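Local coordinates for protein Sec-alkylsulfatase (Pseudomonas sp., PDB 4AXH) that hydrolyses (R)-secondary-alkyl sulfates with strict inversion of configuration, giving (S)-alcohols and sulfate, as a zinc-dependent homodimeric enzyme of the metallo-beta-lactamase superfamily, at residues A557-T562 against L649-P654; M551-L556 against L592-G597. One frame throughout, in Å; residues are numbered along the deposited sequence.

Contact 1. Residues A557-T562 against L649-P654; sequences AIRLDT and LDSFSP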
loop_
_atom_site.group_PDB
_atom_site.type_symbol
_atom_site.label_atom_id
_atom_site.label_comp_id
_atom_site.label_asym_id
_atom_site.label_seq_id
_atom_site.Cartn_x
_atom_site.Cartn_y
_atom_site.Cartn_z
ATOM N N ALA A 557 -3.782 -21.736 -5.805
ATOM C CA ALA A 557 -4.674 -20.780 -6.491
ATOM C C ALA A 557 -3.865 -19.789 -7.344
ATOM O O ALA A 557 -4.373 -19.284 -8.350
ATOM C CB ALA A 557 -5.529 -20.032 -5.481
ATOM N N ILE A 558 -2.599 -19.544 -6.932
ATOM C CA ILE A 558 -1.602 -18.683 -7.570
ATOM C C ILE A 558 -0.846 -19.480 -8.657
ATOM O O ILE A 558 -0.566 -18.938 -9.723
ATOM C CB ILE A 558 -0.667 -18.097 -6.455
ATOM C CG1 ILE A 558 -1.348 -16.928 -5.731
ATOM C CG2 ILE A 558 0.716 -17.704 -6.985
ATOM C CD1 ILE A 558 -0.825 -16.635 -4.339
ATOM N N ARG A 559 -0.522 -20.751 -8.371
ATOM C CA ARG A 559 0.170 -21.671 -9.284
ATOM C C ARG A 559 -0.740 -22.132 -10.444
ATOM O O ARG A 559 -0.250 -22.374 -11.547
ATOM C CB ARG A 559 0.704 -22.886 -8.515
ATOM C CG ARG A 559 1.967 -22.570 -7.724
ATOM C CD ARG A 559 2.607 -23.815 -7.180
ATOM N NE ARG A 559 2.936 -24.738 -8.262
ATOM C CZ ARG A 559 3.150 -26.033 -8.092
ATOM N NH1 ARG A 559 3.096 -26.565 -6.878
ATOM N NH2 ARG A 559 3.439 -26.803 -9.132
ATOM N N LEU A 560 -2.063 -22.229 -10.194
ATOM C CA LEU A 560 -3.053 -22.612 -11.194
ATOM C C LEU A 560 -2.953 -21.731 -12.448
ATOM O O LEU A 560 -2.895 -20.496 -12.351
ATOM C CB LEU A 560 -4.472 -22.569 -10.598
ATOM C CG LEU A 560 -5.616 -23.032 -11.505
ATOM C CD1 LEU A 560 -5.694 -24.530 -11.541
ATOM C CD2 LEU A 560 -6.919 -22.479 -11.032
ATOM N N ASP A 561 -2.894 -22.394 -13.610
ATOM C CA ASP A 561 -2.799 -21.783 -14.925
ATOM C C ASP A 561 -4.197 -21.625 -15.492
ATOM O O ASP A 561 -4.741 -22.569 -16.071
ATOM C CB ASP A 561 -1.928 -22.642 -15.862
ATOM C CG ASP A 561 -1.556 -22.022 -17.208
ATOM O OD1 ASP A 561 -2.083 -20.921 -17.534
ATOM O OD2 ASP A 561 -0.705 -22.608 -17.914
ATOM N N THR A 562 -4.757 -20.410 -15.339
ATOM C CA THR A 562 -6.082 -19.990 -15.798
ATOM C C THR A 562 -6.381 -20.429 -17.236
ATOM O O THR A 562 -7.459 -20.965 -17.483
ATOM C CB THR A 562 -6.236 -18.482 -15.581
ATOM O OG1 THR A 562 -6.058 -18.229 -14.193
ATOM C CG2 THR A 562 -7.583 -17.951 -16.029
ATOM N N LEU A 649 -1.353 -27.033 -12.653
ATOM C CA LEU A 649 -0.480 -26.263 -11.786
ATOM C C LEU A 649 0.844 -25.917 -12.451
ATOM O O LEU A 649 1.596 -26.818 -12.814
ATOM C CB LEU A 649 -0.216 -27.115 -10.538
ATOM C CG LEU A 649 -0.973 -26.810 -9.259
ATOM C CD1 LEU A 649 -2.400 -26.311 -9.517
ATOM C CD2 LEU A 649 -0.955 -28.011 -8.341
ATOM N N ASP A 650 1.151 -24.609 -12.575
ATOM C CA ASP A 650 2.437 -24.120 -13.115
ATOM C C ASP A 650 3.544 -24.271 -12.042
ATOM O O ASP A 650 3.248 -24.518 -10.867
ATOM C CB ASP A 650 2.367 -22.617 -13.490
ATOM C CG ASP A 650 1.534 -22.216 -14.705
ATOM O OD1 ASP A 650 1.744 -22.808 -15.802
ATOM O OD2 ASP A 650 0.774 -21.220 -14.600
ATOM N N SER A 651 4.807 -24.078 -12.448
ATOM C CA SER A 651 5.974 -24.087 -11.559
ATOM C C SER A 651 6.832 -22.835 -11.815
ATOM O O SER A 651 7.044 -22.449 -12.971
ATOM C CB SER A 651 6.784 -25.375 -11.700
ATOM O OG SER A 651 6.434 -26.303 -10.684
ATOM N N PHE A 652 7.246 -22.159 -10.741
ATOM C CA PHE A 652 7.987 -20.908 -10.867
ATOM C C PHE A 652 9.443 -21.063 -10.571
ATOM O O PHE A 652 9.802 -21.711 -9.593
ATOM C CB PHE A 652 7.402 -19.809 -9.967
ATOM C CG PHE A 652 5.907 -19.583 -10.025
ATOM C CD1 PHE A 652 5.300 -19.092 -11.180
ATOM C CD2 PHE A 652 5.110 -19.825 -8.918
ATOM C CE1 PHE A 652 3.911 -18.890 -11.234
ATOM C CE2 PHE A 652 3.731 -19.611 -8.968
ATOM C CZ PHE A 652 3.139 -19.149 -10.124
ATOM N N SER A 653 10.284 -20.427 -11.392
ATOM C CA SER A 653 11.734 -20.427 -11.209
ATOM C C SER A 653 12.187 -19.010 -10.789
ATOM O O SER A 653 11.880 -18.042 -11.492
ATOM C CB SER A 653 12.449 -20.874 -12.482
ATOM O OG SER A 653 13.813 -21.178 -12.228
ATOM N N PRO A 654 12.879 -18.861 -9.635
ATOM C CA PRO A 654 13.306 -17.522 -9.203
ATOM C C PRO A 654 14.644 -17.096 -9.796
ATOM O O PRO A 654 15.610 -16.822 -9.065
ATOM C CB PRO A 654 13.347 -17.632 -7.672
ATOM C CG PRO A 654 13.599 -19.104 -7.404
ATOM C CD PRO A 654 13.312 -19.893 -8.675
#
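CB of L649 lies over one face of the R559 guanidinium, 3.9 Å from R559 NH2, and the backbone carbonyl of D650 is at its edge. The ring of F652 receives O of I558 at its edge, at CZ, while CG of R559 approaches CE2 of F652. This is packing at the C-terminal end of helix 549-559 in the alkyl sulfatase C-terminal (SCP2-like) region, where the tail after helix 640-646 passes over it. L560 is the first residue beyond the helix to leave helical angles, and a single beta bridge pairs it with L649.

Two nitrogens of R559, NE and NH2, converge on D650 O. R559 NE donates to D650 O at 2.6 Å, nearly along the C=O axis. R559 NH2 donates to the same D650 O at 2.9 Å, from above the carbonyl plane. The oxygen lies in the guanidinium plane, and the bend at chi3 (58°) turns NE out of an extended chain. In return, D650 N donates to R559 O at 2.8 Å, so the two residues are bonded in both directions.

The F652 and guanidinium planes stand 70° apart. N385 of the second subunit packs on F652 and donates to I558 O, which places this junction at the dimer interface. The carboxylates of D561 and D650 also meet, their planes 42° apart. K564 makes long, weak ion pairs with both and may ease their repulsion. OD2 of D561 lies 3.2 Å from OD1 of D650, two acceptors that cannot bond without a shared proton.

Contact 2. Residues M551-L556 against L592-G597; sequences MFFDLL and LTQRVG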
loop_
_atom_site.group_PDB
_atom_site.type_symbol
_atom_site.label_atom_id
_atom_site.label_comp_id
_atom_site.label_asym_id
_atom_site.label_seq_id
_atom_site.Cartn_x
_atom_site.Cartn_y
_atom_site.Cartn_z
ATOM N N MET A 551 -2.830 -22.165 3.602
ATOM C CA MET A 551 -1.684 -21.425 3.077
ATOM C C MET A 551 -1.176 -22.105 1.826
ATOM O O MET A 551 -0.919 -21.433 0.823
ATOM C CB MET A 551 -0.566 -21.342 4.125
ATOM C CG MET A 551 -0.757 -20.202 5.085
ATOM S SD MET A 551 0.135 -20.408 6.623
ATOM C CE MET A 551 -0.869 -19.325 7.696
ATOM N N PHE A 552 -1.073 -23.447 1.875
ATOM C CA PHE A 552 -0.662 -24.264 0.741
ATOM C C PHE A 552 -1.669 -24.142 -0.429
ATOM O O PHE A 552 -1.246 -24.072 -1.587
ATOM C CB PHE A 552 -0.464 -25.721 1.176
ATOM C CG PHE A 552 -0.312 -26.708 0.041
ATOM C CD1 PHE A 552 0.878 -26.795 -0.677
ATOM C CD2 PHE A 552 -1.355 -27.557 -0.306
ATOM C CE1 PHE A 552 1.010 -27.702 -1.739
ATOM C CE2 PHE A 552 -1.217 -28.469 -1.360
ATOM C CZ PHE A 552 -0.038 -28.535 -2.069
ATOM N N PHE A 553 -2.983 -24.111 -0.136
ATOM C CA PHE A 553 -3.981 -23.997 -1.201
ATOM C C PHE A 553 -4.014 -22.629 -1.888
ATOM O O PHE A 553 -4.261 -22.555 -3.099
ATOM C CB PHE A 553 -5.364 -24.521 -0.780
ATOM C CG PHE A 553 -5.399 -26.022 -0.558
ATOM C CD1 PHE A 553 -4.978 -26.905 -1.556
ATOM C CD2 PHE A 553 -5.876 -26.554 0.632
ATOM C CE1 PHE A 553 -4.993 -28.286 -1.344
ATOM C CE2 PHE A 553 -5.907 -27.935 0.837
ATOM C CZ PHE A 553 -5.451 -28.787 -0.148
ATOM N N ASP A 554 -3.672 -21.559 -1.126
ATOM C CA ASP A 554 -3.565 -20.184 -1.616
ATOM C C ASP A 554 -2.409 -20.104 -2.641
ATOM O O ASP A 554 -2.505 -19.408 -3.662
ATOM C CB ASP A 554 -3.393 -19.206 -0.427
ATOM C CG ASP A 554 -4.672 -18.865 0.348
ATOM O OD1 ASP A 554 -5.788 -19.075 -0.206
ATOM O OD2 ASP A 554 -4.560 -18.326 1.477
ATOM N N LEU A 555 -1.357 -20.907 -2.402
ATOM C CA LEU A 555 -0.203 -21.057 -3.283
ATOM C C LEU A 555 -0.652 -21.734 -4.567
ATOM O O LEU A 555 -0.215 -21.340 -5.639
ATOM C CB LEU A 555 0.815 -21.959 -2.596
ATOM C CG LEU A 555 2.189 -21.404 -2.322
ATOM C CD1 LEU A 555 2.219 -20.670 -0.991
ATOM C CD2 LEU A 555 3.205 -22.563 -2.335
ATOM N N LEU A 556 -1.521 -22.768 -4.450
ATOM C CA LEU A 556 -2.061 -23.501 -5.600
ATOM C C LEU A 556 -2.977 -22.623 -6.444
ATOM O O LEU A 556 -2.913 -22.712 -7.666
ATOM C CB LEU A 556 -2.762 -24.806 -5.178
ATOM C CG LEU A 556 -1.930 -25.885 -4.458
ATOM C CD1 LEU A 556 -2.645 -27.218 -4.489
ATOM C CD2 LEU A 556 -0.557 -26.071 -5.088
ATOM N N LEU A 592 -9.329 -20.689 -8.786
ATOM C CA LEU A 592 -9.451 -21.563 -7.625
ATOM C C LEU A 592 -9.764 -20.724 -6.393
ATOM O O LEU A 592 -9.050 -19.753 -6.113
ATOM C CB LEU A 592 -8.168 -22.400 -7.417
ATOM C CG LEU A 592 -8.249 -23.533 -6.375
ATOM C CD1 LEU A 592 -9.129 -24.696 -6.855
ATOM C CD2 LEU A 592 -6.860 -24.049 -6.007
ATOM N N THR A 593 -10.837 -21.093 -5.676
ATOM C CA THR A 593 -11.307 -20.470 -4.437
ATOM C C THR A 593 -11.417 -21.564 -3.360
ATOM O O THR A 593 -11.459 -22.751 -3.708
ATOM C CB THR A 593 -12.611 -19.643 -4.671
ATOM O OG1 THR A 593 -13.608 -20.438 -5.314
ATOM C CG2 THR A 593 -12.382 -18.388 -5.514
ATOM N N GLN A 594 -11.421 -21.189 -2.064
ATOM C CA GLN A 594 -11.479 -22.175 -0.974
ATOM C C GLN A 594 -12.307 -21.721 0.217
ATOM O O GLN A 594 -12.493 -20.523 0.423
ATOM C CB GLN A 594 -10.066 -22.606 -0.526
ATOM C CG GLN A 594 -9.230 -21.522 0.172
ATOM C CD GLN A 594 -8.009 -22.064 0.893
ATOM O OE1 GLN A 594 -7.954 -23.219 1.329
ATOM N NE2 GLN A 594 -7.008 -21.221 1.077
ATOM N N ARG A 595 -12.789 -22.688 1.004
ATOM C CA ARG A 595 -13.591 -22.472 2.201
ATOM C C ARG A 595 -13.038 -23.362 3.293
ATOM O O ARG A 595 -13.196 -24.580 3.228
ATOM C CB ARG A 595 -15.066 -22.840 1.956
ATOM C CG ARG A 595 -15.821 -21.957 0.991
ATOM C CD ARG A 595 -17.227 -22.470 0.820
ATOM N NE ARG A 595 -17.920 -21.773 -0.263
ATOM C CZ ARG A 595 -19.172 -22.020 -0.629
ATOM N NH1 ARG A 595 -19.889 -22.940 0.006
ATOM N NH2 ARG A 595 -19.720 -21.349 -1.634
ATOM N N VAL A 596 -12.371 -22.764 4.278
ATOM C CA VAL A 596 -11.779 -23.476 5.416
ATOM C C VAL A 596 -12.903 -23.776 6.405
ATOM O O VAL A 596 -13.747 -22.910 6.653
ATOM C CB VAL A 596 -10.617 -22.663 6.050
ATOM C CG1 VAL A 596 -9.979 -23.413 7.215
ATOM C CG2 VAL A 596 -9.564 -22.302 5.002
ATOM N N GLY A 597 -12.941 -25.014 6.898
ATOM C CA GLY A 597 -13.961 -25.493 7.833
ATOM C C GLY A 597 -15.257 -25.956 7.186
ATOM O O GLY A 597 -16.210 -26.321 7.882
#
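NE2 of Q594 donates to OD1 of D554 at 2.8 Å, and also to the backbone oxygen of D550, one turn earlier in the chain. One amide nitrogen thus ties strand 591-596 to two points on helix 549-559. This is helix-on-sheet packing in the alkyl sulfatase C-terminal (SCP2-like) region. Within this chain the strand is outermost in a five-stranded mixed sheet. It runs nearly antiparallel to the helix, at 164°, with the segment axes 8.6 Å apart at closest.

The bond to D554 is bent, with an N-H...O angle of 134°. NE2 meets OD1 from above the carboxylate plane, and the amide and carboxylate planes are nearly perpendicular. CG of Q594 sits between the backbone N and the carbonyl carbon (chi1 68°). Beyond CG the chain is extended, and this brings the amide to the helix.

OE1, at the other end of the amide, packs against F553. OE1 of Q594 lies 3.6 Å from CB of F553 and 4.0 Å from its CD2, oblique to the ring. The amide and ring planes are almost perpendicular. F552 CD2 lies over one face of the F553 ring, offset toward the rim. I583 of strand 581-588 touches both F553 and Q594, and the F553 ring also meets that of W574.

L592 adds van der Waals packing beside these bonds. CB of L592 is directed toward the helix. The apolar pair is L592 with L556: CD2 of L592 lies 4.2 Å from CB of L556 and equally far from O of F553.

Contacts 1 and 2 use successive parts of helix 549-559, and their centres lie 14 Å apart. Residues 551-556 pack on the edge strand; residues 557-562 join the helix end to the tail. Their segments alternate along the chain. L592 joins the two: its backbone O lies 3.6 Å from CB of A557, and its N lies 3.7 Å from CD2 of L560. On the tail side, CD2 of L649 comes within 3.8 Å of CD2 of L556. The strand, helix and tail thus pack on one another. Both contacts touch the second subunit, and both lie away from the zinc and sulfate sites.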